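Local coordinates for putative uncharacterized protein (Mycobacterium avium, PDB 2Z6V) that is probably a sulfotransferase, expected to transfer a sulfonate group from the donor PAPS to an acceptor not yet identified, and binds palmitic acid in the crystal, at residues E106-V111 against F263-L268; L136-V141 against R153-C158; D205-T210 against S291-T296. All blocks are in the same frame, centred on the assembly; numbering follows the deposited sequence.

Interaction 1 (E106-V111 against F263-L268)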
loop_
_atom_site.group_PDB
_atom_site.type_symbol
_atom_site.label_atom_id
_atom_site.label_comp_id
_atom_site.label_asym_id
_atom_site.label_seq_id
_atom_site.Cartn_x
_atom_site.Cartn_y
_atom_site.Cartn_z
ATOM N N GLU A 106 15.542 -0.549 -12.601
ATOM C CA GLU A 106 16.732 -0.794 -11.790
ATOM C C GLU A 106 16.842 -0.173 -10.407
ATOM O O GLU A 106 16.539 0.999 -10.193
ATOM C CB GLU A 106 17.988 -0.432 -12.594
ATOM C CG GLU A 106 18.136 -1.243 -13.871
ATOM C CD GLU A 106 19.392 -0.903 -14.653
ATOM O OE1 GLU A 106 19.620 0.300 -14.925
ATOM O OE2 GLU A 106 20.142 -1.843 -15.005
ATOM N N ARG A 107 17.297 -1.005 -9.478
ATOM C CA ARG A 107 17.530 -0.617 -8.102
ATOM C C ARG A 107 16.450 0.266 -7.503
ATOM O O ARG A 107 16.732 1.340 -6.974
ATOM C CB ARG A 107 18.888 0.079 -8.012
ATOM C CG ARG A 107 20.025 -0.797 -8.498
ATOM C CD ARG A 107 21.340 -0.054 -8.541
ATOM N NE ARG A 107 22.445 -0.959 -8.842
ATOM C CZ ARG A 107 23.699 -0.570 -9.052
ATOM N NH1 ARG A 107 24.640 -1.472 -9.317
ATOM N NH2 ARG A 107 24.015 0.719 -9.002
ATOM N N PRO A 108 15.191 -0.181 -7.574
ATOM C CA PRO A 108 14.100 0.616 -7.013
ATOM C C PRO A 108 14.257 0.783 -5.505
ATOM O O PRO A 108 14.652 -0.146 -4.805
ATOM C CB PRO A 108 12.862 -0.196 -7.377
ATOM C CG PRO A 108 13.378 -1.606 -7.361
ATOM C CD PRO A 108 14.691 -1.463 -8.095
ATOM N N LEU A 109 13.956 1.976 -5.017
ATOM C CA LEU A 109 14.038 2.272 -3.599
ATOM C C LEU A 109 12.688 1.831 -3.052
ATOM O O LEU A 109 11.664 2.379 -3.444
ATOM C CB LEU A 109 14.240 3.775 -3.427
ATOM C CG LEU A 109 14.812 4.315 -2.125
ATOM C CD1 LEU A 109 16.030 3.501 -1.702
ATOM C CD2 LEU A 109 15.178 5.780 -2.339
ATOM N N ILE A 110 12.679 0.841 -2.164
ATOM C CA ILE A 110 11.424 0.313 -1.629
ATOM C C ILE A 110 11.301 0.325 -0.107
ATOM O O ILE A 110 12.139 -0.248 0.593
ATOM C CB ILE A 110 11.202 -1.141 -2.104
ATOM C CG1 ILE A 110 11.327 -1.222 -3.627
ATOM C CG2 ILE A 110 9.827 -1.626 -1.669
ATOM C CD1 ILE A 110 11.074 -2.610 -4.202
ATOM N N VAL A 111 10.241 0.955 0.399
ATOM C CA VAL A 111 9.999 1.037 1.845
ATOM C C VAL A 111 9.026 -0.060 2.293
ATOM O O VAL A 111 7.942 -0.204 1.734
ATOM C CB VAL A 111 9.408 2.416 2.244
ATOM C CG1 VAL A 111 9.147 2.457 3.748
ATOM C CG2 VAL A 111 10.355 3.529 1.830
ATOM N N PHE A 263 12.626 -8.056 -8.174
ATOM C CA PHE A 263 13.513 -6.892 -8.082
ATOM C C PHE A 263 14.729 -7.286 -7.238
ATOM O O PHE A 263 14.950 -6.745 -6.155
ATOM C CB PHE A 263 12.806 -5.719 -7.404
ATOM C CG PHE A 263 11.524 -5.313 -8.064
ATOM C CD1 PHE A 263 11.536 -4.539 -9.216
ATOM C CD2 PHE A 263 10.298 -5.700 -7.526
ATOM C CE1 PHE A 263 10.353 -4.154 -9.822
ATOM C CE2 PHE A 263 9.103 -5.319 -8.129
ATOM C CZ PHE A 263 9.131 -4.543 -9.280
ATOM N N PRO A 264 15.535 -8.239 -7.726
ATOM C CA PRO A 264 16.723 -8.688 -6.988
ATOM C C PRO A 264 17.683 -7.579 -6.546
ATOM O O PRO A 264 18.375 -7.725 -5.534
ATOM C CB PRO A 264 17.375 -9.674 -7.960
ATOM C CG PRO A 264 16.970 -9.136 -9.298
ATOM C CD PRO A 264 15.517 -8.806 -9.087
ATOM N N ASP A 265 17.707 -6.471 -7.285
ATOM C CA ASP A 265 18.597 -5.346 -6.976
ATOM C C ASP A 265 17.976 -4.257 -6.088
ATOM O O ASP A 265 18.582 -3.198 -5.866
ATOM C CB ASP A 265 19.083 -4.709 -8.282
ATOM C CG ASP A 265 17.938 -4.127 -9.127
ATOM O OD1 ASP A 265 16.756 -4.530 -8.959
ATOM O OD2 ASP A 265 18.235 -3.265 -9.983
ATOM N N ALA A 266 16.777 -4.523 -5.583
ATOM C CA ALA A 266 16.059 -3.572 -4.745
ATOM C C ALA A 266 16.806 -3.062 -3.518
ATOM O O ALA A 266 17.402 -3.828 -2.765
ATOM C CB ALA A 266 14.738 -4.175 -4.310
ATOM N N ARG A 267 16.767 -1.752 -3.325
ATOM C CA ARG A 267 17.384 -1.134 -2.165
ATOM C C ARG A 267 16.252 -1.017 -1.143
ATOM O O ARG A 267 15.362 -0.178 -1.261
ATOM C CB ARG A 267 17.969 0.219 -2.553
ATOM C CG ARG A 267 19.116 0.048 -3.515
ATOM C CD ARG A 267 19.755 1.352 -3.898
ATOM N NE ARG A 267 18.908 2.140 -4.787
ATOM C CZ ARG A 267 19.334 3.211 -5.449
ATOM N NH1 ARG A 267 20.596 3.610 -5.312
ATOM N NH2 ARG A 267 18.505 3.878 -6.246
ATOM N N LEU A 268 16.299 -1.895 -0.149
ATOM C CA LEU A 268 15.272 -1.995 0.871
ATOM C C LEU A 268 15.378 -1.085 2.091
ATOM O O LEU A 268 16.314 -1.186 2.890
ATOM C CB LEU A 268 15.197 -3.451 1.332
ATOM C CG LEU A 268 15.111 -4.504 0.215
ATOM C CD1 LEU A 268 15.293 -5.895 0.814
ATOM C CD2 LEU A 268 13.777 -4.402 -0.514
#
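The carbonyl oxygen of Arg107 takes two weak hydrogen bonds from a single guanidinium group: Arg267 NE and Arg267 NH2 each lie 3.2 Å from Arg107 O. This weak fork sits at the start of two neighbouring parallel strands, 109-113 and 267-272, in the five-stranded parallel sheet of the sulfotransferase fold. A bend of the Arg267 chain at chi3 (-72°) folds the guanidinium back, and one of its faces rests on Arg107 CB, offset toward the rim. Arg267 NH2 also has a long, weak ion pair with Glu356.

The strand pairing begins just beyond. Arg267 N donates to Pro108 O at 3.0 Å, and Arg267 O in turn accepts from Ile110 N with an almost straight N-H...O angle of 175°. Leu109 and Arg267 project to the same face of the sheet, where both touch Trp353 of helix 343-353. On the other face Ile110 and Leu268 stand side by side above helix 256-262, and Ile110 CD1 meets Ala266 CB at 4.0 Å.

Ahead of the strands, a type I turn from Phe263 to Ala266 joins helix 256-262 to its strand. Pro108 CG packs obliquely on the Phe263 ring, 3.9 Å from CD1. The Asp265 carboxylate comes up to the backbone of the other segment, its CG placed between the backbone N and the carbonyl carbon (chi1 62°), and its OD2 points at Arg107 N, at a modelled separation too short to be taken at face value. The same OD2 lies 3.4 Å from Arg107 CG.

Interaction 2 (L136-V141 against R153-C158)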
loop_
_atom_site.group_PDB
_atom_site.type_symbol
_atom_site.label_atom_id
_atom_site.label_comp_id
_atom_site.label_asym_id
_atom_site.label_seq_id
_atom_site.Cartn_x
_atom_site.Cartn_y
_atom_site.Cartn_z
ATOM N N LEU A 136 1.990 7.638 -8.088
ATOM C CA LEU A 136 0.992 8.586 -7.621
ATOM C C LEU A 136 -0.369 7.921 -7.609
ATOM O O LEU A 136 -0.660 7.067 -8.446
ATOM C CB LEU A 136 0.993 9.819 -8.524
ATOM C CG LEU A 136 2.413 10.357 -8.745
ATOM C CD1 LEU A 136 2.353 11.593 -9.617
ATOM C CD2 LEU A 136 3.080 10.669 -7.397
ATOM N N HIS A 137 -1.204 8.308 -6.654
ATOM C CA HIS A 137 -2.525 7.720 -6.541
ATOM C C HIS A 137 -3.366 7.730 -7.823
ATOM O O HIS A 137 -4.059 6.742 -8.110
ATOM C CB HIS A 137 -3.322 8.377 -5.415
ATOM C CG HIS A 137 -4.655 7.737 -5.185
ATOM N ND1 HIS A 137 -4.785 6.419 -4.791
ATOM C CD2 HIS A 137 -5.913 8.200 -5.382
ATOM C CE1 HIS A 137 -6.067 6.098 -4.763
ATOM N NE2 HIS A 137 -6.773 7.160 -5.118
ATOM N N TRP A 138 -3.320 8.812 -8.602
ATOM C CA TRP A 138 -4.127 8.837 -9.811
ATOM C C TRP A 138 -3.693 7.782 -10.818
ATOM O O TRP A 138 -4.482 7.372 -11.668
ATOM C CB TRP A 138 -4.139 10.224 -10.465
ATOM C CG TRP A 138 -2.922 10.631 -11.253
ATOM C CD1 TRP A 138 -1.838 11.338 -10.797
ATOM C CD2 TRP A 138 -2.711 10.443 -12.659
ATOM N NE1 TRP A 138 -0.977 11.608 -11.836
ATOM C CE2 TRP A 138 -1.488 11.071 -12.988
ATOM C CE3 TRP A 138 -3.439 9.806 -13.674
ATOM C CZ2 TRP A 138 -0.978 11.085 -14.293
ATOM C CZ3 TRP A 138 -2.930 9.819 -14.979
ATOM C CH2 TRP A 138 -1.711 10.456 -15.274
ATOM N N GLN A 139 -2.446 7.329 -10.714
ATOM C CA GLN A 139 -1.940 6.308 -11.625
ATOM C C GLN A 139 -2.441 4.929 -11.212
ATOM O O GLN A 139 -2.234 3.939 -11.920
ATOM C CB GLN A 139 -0.411 6.336 -11.668
ATOM C CG GLN A 139 0.129 7.671 -12.136
ATOM C CD GLN A 139 1.629 7.743 -12.056
ATOM O OE1 GLN A 139 2.229 7.321 -11.060
ATOM N NE2 GLN A 139 2.253 8.286 -13.100
ATOM N N CYS A 140 -3.102 4.870 -10.061
ATOM C CA CYS A 140 -3.666 3.621 -9.587
ATOM C C CYS A 140 -5.175 3.619 -9.821
ATOM O O CYS A 140 -5.872 2.676 -9.452
ATOM C CB CYS A 140 -3.340 3.425 -8.113
ATOM S SG CYS A 140 -1.594 3.066 -7.845
ATOM N N VAL A 141 -5.668 4.685 -10.442
ATOM C CA VAL A 141 -7.076 4.817 -10.771
ATOM C C VAL A 141 -7.212 4.802 -12.299
ATOM O O VAL A 141 -8.007 4.042 -12.854
ATOM C CB VAL A 141 -7.665 6.137 -10.209
ATOM C CG1 VAL A 141 -9.089 6.358 -10.732
ATOM C CG2 VAL A 141 -7.671 6.079 -8.695
ATOM N N ARG A 153 1.549 15.808 -12.397
ATOM C CA ARG A 153 0.667 16.439 -11.426
ATOM C C ARG A 153 -0.397 17.347 -12.043
ATOM O O ARG A 153 -1.256 17.860 -11.323
ATOM C CB ARG A 153 1.486 17.232 -10.404
ATOM C CG ARG A 153 2.584 16.427 -9.700
ATOM C CD ARG A 153 3.209 17.269 -8.600
ATOM N NE ARG A 153 4.525 16.806 -8.147
ATOM C CZ ARG A 153 4.778 15.619 -7.592
ATOM N NH1 ARG A 153 6.017 15.329 -7.217
ATOM N NH2 ARG A 153 3.813 14.719 -7.414
ATOM N N THR A 154 -0.359 17.534 -13.362
ATOM C CA THR A 154 -1.343 18.392 -14.022
ATOM C C THR A 154 -2.195 17.693 -15.075
ATOM O O THR A 154 -3.028 18.323 -15.741
ATOM C CB THR A 154 -0.680 19.612 -14.676
ATOM O OG1 THR A 154 0.309 19.176 -15.617
ATOM C CG2 THR A 154 -0.043 20.490 -13.609
ATOM N N ASP A 155 -1.990 16.391 -15.222
ATOM C CA ASP A 155 -2.754 15.620 -16.185
ATOM C C ASP A 155 -4.237 15.709 -15.812
ATOM O O ASP A 155 -4.609 15.551 -14.642
ATOM C CB ASP A 155 -2.275 14.169 -16.174
ATOM C CG ASP A 155 -2.952 13.323 -17.226
ATOM O OD1 ASP A 155 -4.133 12.944 -17.027
ATOM O OD2 ASP A 155 -2.296 13.048 -18.259
ATOM N N PRO A 156 -5.104 15.980 -16.802
ATOM C CA PRO A 156 -6.553 16.095 -16.588
ATOM C C PRO A 156 -7.168 14.978 -15.735
ATOM O O PRO A 156 -8.144 15.204 -15.021
ATOM C CB PRO A 156 -7.106 16.116 -18.009
ATOM C CG PRO A 156 -6.022 16.833 -18.766
ATOM C CD PRO A 156 -4.769 16.186 -18.224
ATOM N N ARG A 157 -6.614 13.775 -15.806
ATOM C CA ARG A 157 -7.153 12.678 -15.012
ATOM C C ARG A 157 -6.815 12.928 -13.552
ATOM O O ARG A 157 -7.590 12.598 -12.655
ATOM C CB ARG A 157 -6.587 11.341 -15.488
ATOM C CG ARG A 157 -7.139 10.929 -16.849
ATOM C CD ARG A 157 -6.240 9.928 -17.539
ATOM N NE ARG A 157 -4.930 10.490 -17.854
ATOM C CZ ARG A 157 -3.933 9.791 -18.382
ATOM N NH1 ARG A 157 -4.102 8.509 -18.652
ATOM N NH2 ARG A 157 -2.765 10.367 -18.634
ATOM N N CYS A 158 -5.656 13.528 -13.318
ATOM C CA CYS A 158 -5.250 13.853 -11.962
ATOM C C CYS A 158 -6.099 15.031 -11.471
ATOM O O CYS A 158 -6.621 15.011 -10.361
ATOM C CB CYS A 158 -3.778 14.243 -11.930
ATOM S SG CYS A 158 -3.214 14.663 -10.287
#
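The capped N-terminus of helix 156-166 packs against a 3-10 turn, residues 137-140, through the indole of Trp138, which meets Cys158, Arg157 and Asp155. The two segments lie close in sequence, in and just after the connection that leaves edge strand 132-134 of the sulfotransferase sheet. No hydrogen bond crosses between them, and the indole carries most of the contact.

Cys158 CB lies over one face of the ring, 3.7 Å from the centroid of the five-membered ring and close to its normal, a CH-pi contact. With its SG anti to the backbone N (chi1 180°), the thiol is displaced obliquely to one side, and SG comes within 3.6 Å of Trp138 CD1 as a sulfur-aromatic contact. The opposite face of the indole is covered by Gln139 CG, so the ring is held between its own turn and the helix. Trp138 NE1 is satisfied by Leu152 O, just before the second segment.

At the far rim of the indole, Trp138 CZ3 sits over the centre of the Arg157 guanidinium face, 3.5 Å from CZ, with the two planes 58° apart. That guanidinium is locked in place side-on by Asp155: Arg157 NE donates to Asp155 OD1 and Arg157 NH2 to Asp155 OD2, both at 2.7 Å. Asp155 is also the N-cap, its OD1 taking a further bond from Arg157 N on the anti side of the carboxylate. Arg157 NH1 reaches Pro145 O. A smaller patch completes the contact, where Arg153, salt-bridged to Asp127, lays NH2 against both Leu136 methyls, CD1 and CD2, at 4.1 Å each.

Interaction 3 (D205-T210 against S291-T296). With PLM (palmitic acid), chain C.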
loop_
_atom_site.group_PDB
_atom_site.type_symbol
_atom_site.label_atom_id
_atom_site.label_comp_id
_atom_site.label_asym_id
_atom_site.label_seq_id
_atom_site.Cartn_x
_atom_site.Cartn_y
_atom_site.Cartn_z
ATOM N N ASP A 205 -8.583 -7.576 2.518
ATOM C CA ASP A 205 -8.970 -8.182 3.786
ATOM C C ASP A 205 -9.610 -7.213 4.768
ATOM O O ASP A 205 -10.365 -7.627 5.647
ATOM C CB ASP A 205 -7.767 -8.841 4.466
ATOM C CG ASP A 205 -8.149 -9.534 5.766
ATOM O OD1 ASP A 205 -8.836 -10.582 5.701
ATOM O OD2 ASP A 205 -7.778 -9.022 6.848
ATOM N N SER A 206 -9.311 -5.926 4.639
ATOM C CA SER A 206 -9.893 -4.964 5.560
ATOM C C SER A 206 -11.346 -4.693 5.178
ATOM O O SER A 206 -12.080 -4.048 5.919
ATOM C CB SER A 206 -9.077 -3.668 5.577
ATOM O OG SER A 206 -9.019 -3.084 4.297
ATOM N N PHE A 207 -11.758 -5.200 4.022
ATOM C CA PHE A 207 -13.129 -5.033 3.558
ATOM C C PHE A 207 -13.888 -6.338 3.743
ATOM O O PHE A 207 -15.032 -6.458 3.312
ATOM C CB PHE A 207 -13.153 -4.633 2.079
ATOM C CG PHE A 207 -12.811 -3.196 1.838
ATOM C CD1 PHE A 207 -13.762 -2.206 2.021
ATOM C CD2 PHE A 207 -11.520 -2.827 1.486
ATOM C CE1 PHE A 207 -13.426 -0.855 1.860
ATOM C CE2 PHE A 207 -11.175 -1.488 1.325
ATOM C CZ PHE A 207 -12.125 -0.500 1.513
ATOM N N LEU A 208 -13.248 -7.318 4.377
ATOM C CA LEU A 208 -13.889 -8.613 4.611
ATOM C C LEU A 208 -14.048 -8.868 6.113
ATOM O O LEU A 208 -13.159 -8.564 6.906
ATOM C CB LEU A 208 -13.081 -9.734 3.945
ATOM C CG LEU A 208 -12.839 -9.521 2.442
ATOM C CD1 LEU A 208 -12.049 -10.675 1.865
ATOM C CD2 LEU A 208 -14.163 -9.382 1.717
ATOM N N PRO A 209 -15.198 -9.424 6.521
ATOM C CA PRO A 209 -15.473 -9.709 7.931
ATOM C C PRO A 209 -14.601 -10.787 8.559
ATOM O O PRO A 209 -14.319 -10.749 9.755
ATOM C CB PRO A 209 -16.951 -10.082 7.913
ATOM C CG PRO A 209 -17.097 -10.758 6.587
ATOM C CD PRO A 209 -16.335 -9.830 5.675
ATOM N N THR A 210 -14.176 -11.752 7.755
ATOM C CA THR A 210 -13.340 -12.834 8.262
ATOM C C THR A 210 -11.882 -12.653 7.857
ATOM O O THR A 210 -11.504 -11.636 7.274
ATOM C CB THR A 210 -13.822 -14.188 7.737
ATOM O OG1 THR A 210 -13.877 -14.148 6.306
ATOM C CG2 THR A 210 -15.203 -14.511 8.296
ATOM N N SER A 291 -16.806 0.101 8.887
ATOM C CA SER A 291 -17.992 0.943 8.969
ATOM C C SER A 291 -18.565 1.326 7.615
ATOM O O SER A 291 -19.732 1.713 7.526
ATOM C CB SER A 291 -17.694 2.217 9.769
ATOM O OG SER A 291 -16.828 3.088 9.067
ATOM N N LEU A 292 -17.760 1.217 6.564
ATOM C CA LEU A 292 -18.233 1.573 5.232
ATOM C C LEU A 292 -19.031 0.485 4.533
ATOM O O LEU A 292 -19.879 0.787 3.696
ATOM C CB LEU A 292 -17.065 1.968 4.324
ATOM C CG LEU A 292 -16.316 3.272 4.620
ATOM C CD1 LEU A 292 -15.231 3.473 3.571
ATOM C CD2 LEU A 292 -17.283 4.456 4.617
ATOM N N VAL A 293 -18.776 -0.777 4.866
ATOM C CA VAL A 293 -19.479 -1.863 4.188
ATOM C C VAL A 293 -20.014 -2.987 5.066
ATOM O O VAL A 293 -20.631 -3.921 4.555
ATOM C CB VAL A 293 -18.569 -2.502 3.104
ATOM C CG1 VAL A 293 -17.971 -1.415 2.218
ATOM C CG2 VAL A 293 -17.465 -3.327 3.756
ATOM N N MET A 294 -19.789 -2.903 6.375
ATOM C CA MET A 294 -20.249 -3.953 7.287
ATOM C C MET A 294 -21.196 -3.491 8.386
ATOM O O MET A 294 -21.212 -2.318 8.768
ATOM C CB MET A 294 -19.059 -4.623 7.980
ATOM C CG MET A 294 -18.095 -5.357 7.082
ATOM S SD MET A 294 -16.664 -5.906 8.045
ATOM C CE MET A 294 -15.356 -5.052 7.210
ATOM N N ASN A 295 -21.973 -4.445 8.894
ATOM C CA ASN A 295 -22.889 -4.212 10.006
ATOM C C ASN A 295 -21.989 -4.371 11.229
ATOM O O ASN A 295 -21.865 -5.464 11.778
ATOM C CB ASN A 295 -23.991 -5.278 10.032
ATOM C CG ASN A 295 -25.143 -4.960 9.090
ATOM O OD1 ASN A 295 -25.848 -3.962 9.269
ATOM N ND2 ASN A 295 -25.344 -5.809 8.084
ATOM N N THR A 296 -21.355 -3.278 11.640
ATOM C CA THR A 296 -20.427 -3.305 12.764
ATOM C C THR A 296 -20.864 -3.992 14.055
ATOM O O THR A 296 -20.009 -4.451 14.818
ATOM C CB THR A 296 -19.942 -1.885 13.112
ATOM O OG1 THR A 296 -21.066 -1.013 13.248
ATOM C CG2 THR A 296 -19.025 -1.358 12.022
HETATM C C1 PLM C . -6.262 -5.724 6.056
HETATM O O1 PLM C . -6.482 -6.783 6.683
HETATM O O2 PLM C . -6.767 -5.405 4.958
HETATM C C2 PLM C . -5.290 -4.720 6.680
HETATM C C3 PLM C . -3.993 -5.403 7.117
HETATM C C4 PLM C . -2.948 -4.406 7.622
HETATM C C5 PLM C . -2.552 -3.402 6.537
HETATM C C6 PLM C . -3.572 -2.268 6.409
HETATM C C7 PLM C . -3.323 -1.472 5.127
HETATM C C8 PLM C . -3.761 -2.273 3.901
HETATM C C9 PLM C . -2.762 -2.079 2.760
HETATM C CA PLM C . -2.502 -0.596 2.489
HETATM C CB PLM C . -1.187 -0.390 1.733
HETATM C CC PLM C . -0.036 -1.036 2.507
HETATM C CD PLM C . 0.003 -2.546 2.266
HETATM C CE PLM C . 0.757 -3.292 3.370
HETATM C CF PLM C . 0.010 -3.159 4.699
HETATM C CG PLM C . 0.649 -4.008 5.798
#
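The methyl end of Met294 reaches the backbone of loop 205-210, with Met294 CE 3.7 Å from Ser206 O and 4.0 Å from Phe207 C. This loop of the sulfotransferase fold precedes helix 212-219 and, on its other flank, receives the carboxyl group of a bound palmitic acid; the contact therefore joins the ligand-bearing loop to Val293 and Met294, in the region that follows the body of helix 287-293. The extended Met294 chain (chi2 173°) lays SD beside Pro209, 4.0 Å from Pro209 CA, and the bend at chi3 turns CE toward Ser206 and Phe207.

One residue earlier, Val293 makes the second apolar touch. Its CG2 approaches the edge of the Phe207 ring, near the ring plane, at 4.2 Å from CD1. The same methyl also lies against Phe207 O. No hydrogen bond crosses between the segments, which meet by packing alone.

Further out, each partner is held by the rest of the fold. Backbone bonds tie Val293 to Thr69 and Asn295 to Val67, while Leu208 and Pro209 rest on Phe68, so the region around 67-69 borders both segments. Within the loop, Leu208 N bonds back to Asp205 O, and Ser206 OG is hydrogen-bonded to Ser203 O. The palmitic acid head lies beside this turn: O1 is 2.6 Å from Asp205 OD2, Gln311 NE2 supplies a hydrogen bond to the ligand, and palmitic acid O2 stands 2.6 Å from Ser206 N.

How the interactions relate
The three contacts hold separate parts of one sulfotransferase fold. Interaction 1 pairs the central strand 109-113 with its inner neighbour 267-272; strand 109-113 leads into a glycine-rich loop that, as in relatives, probably binds the PAPS 5'-phosphosulfate. Interaction 2, nested in the loop closed by interaction 1, lies about 24 Å from it between centres. Interaction 3 alternates with interaction 1 along the chain and lies on the opposite side of the chain's centre, with nearest atoms about 17 Å apart; those of interactions 2 and 3 are about 11 Å apart. The head of the palmitic acid meets interaction 3, while the Ile110 side chain of interaction 1 stays about 11 Å from the ligand.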